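Local coordinates for protein malate dehydrogenase (Picrophilus torridus, PDB 4BGV) that probably catalyses the NAD-dependent, reversible oxidation of (S)-malate to oxaloacetate, a step of the tricarboxylic acid cycle, at residues Ser244-Lys250 with Ile280-Glu286; Ile145-Ser151 with Ile253-Ala257. All blocks are in the same frame, centred on the assembly; numbering follows the deposited sequence.

Contact 1: Ser244-Lys250 with Ile280-Glu286; sequences SIVNDRK and IGKNGVE
A Schellman motif closing helix 232-246 is docked against the type I turn, Gly281 to Gly284, of the β-hairpin of strands 272-281 and 284-288 in the C-terminal domain, and a salt-bridge network joins the two. Arg249 N bonds Ser244 O at 2.9 Å, with a weak Asp248 N to Ile245 O bond at 3.1 Å; Asp248, the C-prime residue, has phi/psi 51°/48°. In the turn, Gly284 N bonds Gly281 O at 2.9 Å. Gly281 pairs with Asp248, CA to CA 4.4 Å; a CB on it would clash with Asp248 OD1 and Glu286 CD. Ser244 OG (chi1 t), also hydrogen-bonded to Arg251 N, donates to Ile280 O at 2.7 Å, and Ile245 CG1 packs on Ile280 CG2 at 3.4 Å. Arg249 bridges to Glu243 and to Asp56 and Glu170 of two neighbouring subunits. Asp248 OD1 accepts from Lys282 N at 2.8 Å and Lys250 NZ at 2.7 Å. Glu286 OE2 accepts Asn283 N at 3.0 Å, while Glu286 OE1 meets Lys250 NZ at 2.5 Å.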
# COMPACT_ATOMS: atom_id res chain seq x y z
N SER A 244 9.49 8.34 9.99
CA SER A 244 9.26 8.26 11.44
C SER A 244 9.28 9.65 12.05
O SER A 244 8.56 9.92 13.02
CB SER A 244 10.29 7.35 12.14
OG SER A 244 9.88 7.07 13.49
N ILE A 245 10.10 10.54 11.52
CA ILE A 245 10.08 11.94 11.98
C ILE A 245 8.81 12.66 11.51
O ILE A 245 8.04 13.21 12.32
CB ILE A 245 11.30 12.73 11.47
CG1 ILE A 245 12.59 12.08 11.95
CG2 ILE A 245 11.24 14.20 11.97
CD1 ILE A 245 13.85 12.72 11.41
N VAL A 246 8.60 12.66 10.19
CA VAL A 246 7.49 13.38 9.58
C VAL A 246 6.14 12.94 10.14
O VAL A 246 5.27 13.77 10.45
CB VAL A 246 7.50 13.21 8.03
CG1 VAL A 246 6.23 13.75 7.40
CG2 VAL A 246 8.73 13.90 7.45
N ASN A 247 5.97 11.64 10.28
CA ASN A 247 4.71 11.11 10.75
C ASN A 247 4.75 10.67 12.21
O ASN A 247 3.84 9.99 12.68
CB ASN A 247 4.27 9.97 9.83
CG ASN A 247 3.92 10.47 8.44
OD1 ASN A 247 3.39 11.58 8.31
ND2 ASN A 247 4.21 9.68 7.42
N ASP A 248 5.83 11.06 12.90
CA ASP A 248 5.95 10.85 14.36
C ASP A 248 5.66 9.39 14.76
O ASP A 248 4.90 9.12 15.70
CB ASP A 248 5.02 11.83 15.07
CG ASP A 248 5.30 11.95 16.56
OD1 ASP A 248 6.47 11.83 16.97
OD2 ASP A 248 4.33 12.19 17.31
N ARG A 249 6.27 8.45 14.04
CA ARG A 249 5.96 7.03 14.20
C ARG A 249 6.53 6.40 15.49
O ARG A 249 6.05 5.36 15.95
CB ARG A 249 6.46 6.22 12.99
CG ARG A 249 5.71 6.48 11.67
CD ARG A 249 6.03 5.41 10.63
NE ARG A 249 5.61 4.08 11.05
CZ ARG A 249 5.84 2.96 10.36
NH1 ARG A 249 6.50 3.01 9.20
NH2 ARG A 249 5.43 1.78 10.83
N LYS A 250 7.55 7.04 16.04
CA LYS A 250 8.31 6.48 17.17
C LYS A 250 8.93 5.11 16.83
O LYS A 250 8.92 4.19 17.67
CB LYS A 250 7.47 6.36 18.45
CG LYS A 250 6.49 7.51 18.73
CD LYS A 250 7.17 8.83 19.06
CE LYS A 250 6.14 9.83 19.62
NZ LYS A 250 6.62 11.25 19.60
N ILE A 280 12.61 7.46 17.20
CA ILE A 280 12.60 8.56 16.24
C ILE A 280 11.20 9.15 16.13
O ILE A 280 10.25 8.47 15.75
CB ILE A 280 13.01 8.07 14.84
CG1 ILE A 280 14.35 7.35 14.90
CG2 ILE A 280 13.07 9.25 13.85
CD1 ILE A 280 14.75 6.70 13.59
N GLY A 281 11.07 10.43 16.48
CA GLY A 281 9.77 11.07 16.44
C GLY A 281 9.81 12.45 15.82
O GLY A 281 10.84 12.84 15.24
N LYS A 282 8.72 13.21 15.98
CA LYS A 282 8.63 14.54 15.37
C LYS A 282 9.69 15.51 15.87
O LYS A 282 9.99 16.50 15.21
CB LYS A 282 7.23 15.14 15.56
CG LYS A 282 6.74 15.16 17.00
CD LYS A 282 5.35 15.80 17.09
CE LYS A 282 4.69 15.53 18.43
NZ LYS A 282 5.52 16.00 19.58
N ASN A 283 10.28 15.22 17.04
CA ASN A 283 11.31 16.10 17.57
C ASN A 283 12.74 15.63 17.24
O ASN A 283 13.72 16.23 17.71
CB ASN A 283 11.18 16.28 19.09
CG ASN A 283 9.85 16.89 19.50
OD1 ASN A 283 9.20 16.42 20.43
ND2 ASN A 283 9.44 17.95 18.82
N GLY A 284 12.86 14.55 16.47
CA GLY A 284 14.15 13.95 16.18
C GLY A 284 14.41 12.77 17.11
O GLY A 284 13.60 11.84 17.17
N VAL A 285 15.53 12.80 17.83
CA VAL A 285 15.81 11.75 18.82
C VAL A 285 14.94 11.97 20.04
O VAL A 285 15.10 12.97 20.75
CB VAL A 285 17.29 11.77 19.26
CG1 VAL A 285 17.53 10.74 20.37
CG2 VAL A 285 18.18 11.46 18.07
N GLU A 286 13.97 11.08 20.28
CA GLU A 286 13.09 11.27 21.44
C GLU A 286 13.51 10.46 22.65
O GLU A 286 13.08 10.73 23.77
CB GLU A 286 11.65 10.99 21.05
CG GLU A 286 11.31 11.82 19.82
CD GLU A 286 9.85 12.16 19.71
OE1 GLU A 286 9.02 11.46 20.33
OE2 GLU A 286 9.55 13.13 18.99

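Contact 2: Ile145-Ser151 with Ile253-Ala257; sequences IIGLGGS and IPCAA
How a Rossmann-type sheet can be tied to the domain that follows it is illustrated by strand 145-147, the last of the parallel NAD-domain sheet, which meets strand 251-259 of the C-terminal domain in a single antiparallel bridge. Over the short segments the axes approach to 4.6 Å, and their directions differ by 119°; the ladder is limited to one pair, while the chain beyond it stays close through Gly150 and Ser151. Along 253-257, Ile253 comes first, its CG2 lying 3.8 Å from Ser151 CB. Pro254 follows, CA to CA 4.7 Å from Gly150, which has no room for a CB beside the proline ring. Pro254 O receives a hydrogen bond from a water (2.8 Å), which in turn accepts from Gly149 N and Ser151 N, both at 2.9 Å; the water thus links the strand to the start of helix 150-165, whose N-cap position is Gly149. Cys255 (chi1 m) sets its CB 3.5 Å from Gly147 O and 4.3 Å from Ile146 CB. Ala256 makes the hydrogen-bonded pair with Gly147: Ala256 N to Gly147 O is 2.9 Å and Gly147 N to Ala256 O is 3.0 Å. A CB on Gly147 would strike Ala256 CB. Ala257 CA ends 5.3 Å from Ile146 CA. Around this junction, helix 232-246 brings Met241 against Ile146 and Cys255, strand 272-281 lies beside strand 251-259, and helix 127-138 packs on Ile145 and Ala256.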
# COMPACT_ATOMS: atom_id res chain seq x y z
N ILE A 145 19.35 15.91 14.80
CA ILE A 145 20.21 15.38 13.75
C ILE A 145 20.44 13.89 13.98
O ILE A 145 20.85 13.49 15.08
CB ILE A 145 21.59 16.10 13.74
CG1 ILE A 145 21.40 17.62 13.60
CG2 ILE A 145 22.46 15.58 12.62
CD1 ILE A 145 22.68 18.44 13.91
N ILE A 146 20.16 13.07 12.97
CA ILE A 146 20.47 11.64 13.06
C ILE A 146 21.19 11.15 11.80
O ILE A 146 20.98 11.69 10.72
CB ILE A 146 19.20 10.77 13.32
CG1 ILE A 146 18.18 10.94 12.21
CG2 ILE A 146 18.56 11.17 14.66
CD1 ILE A 146 16.90 10.09 12.44
N GLY A 147 22.04 10.13 11.95
CA GLY A 147 22.80 9.60 10.83
C GLY A 147 22.38 8.19 10.43
O GLY A 147 22.09 7.35 11.29
N LEU A 148 22.33 7.92 9.13
CA LEU A 148 22.04 6.58 8.63
C LEU A 148 23.14 5.62 9.05
O LEU A 148 24.31 5.89 8.83
CB LEU A 148 21.93 6.58 7.10
CG LEU A 148 21.85 5.17 6.51
CD1 LEU A 148 20.51 4.49 6.83
CD2 LEU A 148 22.13 5.20 4.99
N GLY A 149 22.77 4.50 9.63
CA GLY A 149 23.75 3.47 9.93
C GLY A 149 23.04 2.16 10.08
O GLY A 149 22.93 1.38 9.12
N GLY A 150 22.52 1.93 11.28
CA GLY A 150 21.87 0.67 11.63
C GLY A 150 20.67 0.31 10.77
O GLY A 150 20.37 -0.87 10.61
N SER A 151 19.96 1.29 10.23
CA SER A 151 18.78 0.97 9.43
C SER A 151 19.20 0.12 8.23
O SER A 151 18.51 -0.82 7.84
CB SER A 151 18.06 2.25 8.94
OG SER A 151 16.86 1.89 8.27
N ILE A 253 15.06 2.34 15.96
CA ILE A 253 16.06 1.90 14.98
C ILE A 253 17.42 2.47 15.40
O ILE A 253 17.51 3.62 15.86
CB ILE A 253 15.71 2.45 13.57
CG1 ILE A 253 14.33 1.98 13.11
CG2 ILE A 253 16.78 2.05 12.53
CD1 ILE A 253 13.84 2.72 11.85
N PRO A 254 18.49 1.66 15.28
CA PRO A 254 19.82 2.21 15.57
C PRO A 254 20.22 3.25 14.53
O PRO A 254 20.18 2.97 13.33
CB PRO A 254 20.74 0.99 15.47
CG PRO A 254 19.84 -0.19 15.50
CD PRO A 254 18.54 0.24 14.91
N CYS A 255 20.60 4.43 15.00
CA CYS A 255 21.05 5.51 14.12
C CYS A 255 22.20 6.22 14.80
O CYS A 255 22.34 6.13 16.02
CB CYS A 255 19.94 6.54 13.90
SG CYS A 255 18.39 5.86 13.29
N ALA A 256 22.99 6.96 14.04
CA ALA A 256 24.03 7.78 14.64
C ALA A 256 23.35 8.92 15.39
O ALA A 256 22.56 9.68 14.82
CB ALA A 256 24.97 8.31 13.59
N ALA A 257 23.61 9.01 16.69
CA ALA A 257 22.96 10.04 17.49
C ALA A 257 23.93 10.65 18.47
O ALA A 257 24.92 10.01 18.85
CB ALA A 257 21.74 9.47 18.22
O HOH W 1 20.18 4.09 10.78

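The two contacts, centred 13 Å apart, build on the same antiparallel sheet and alternate along the chain: helix 232-246, ending in contact 1, leads through the turn at 247-250 into strand 251-259 of contact 2. Apolar side chains join them. Val285 CG2 lies 3.4 Å from Ile146 CG2 and 4.1 Å from Ala257 CB; Ile280 CD1 is 3.7 Å from Cys255 SG, and Ile245 CD1 is 4.2 Å from Ile146 CD1. Contact 2 lies nearer the catalytic centre, with Gly149 about 4 Å from the side chain of His180, the probable proton acceptor, and Gly147 about 7 Å from that of Val123 in the predicted NAD site. In contact 1, Ile245 is about 11 Å from Val123, side chain to side chain.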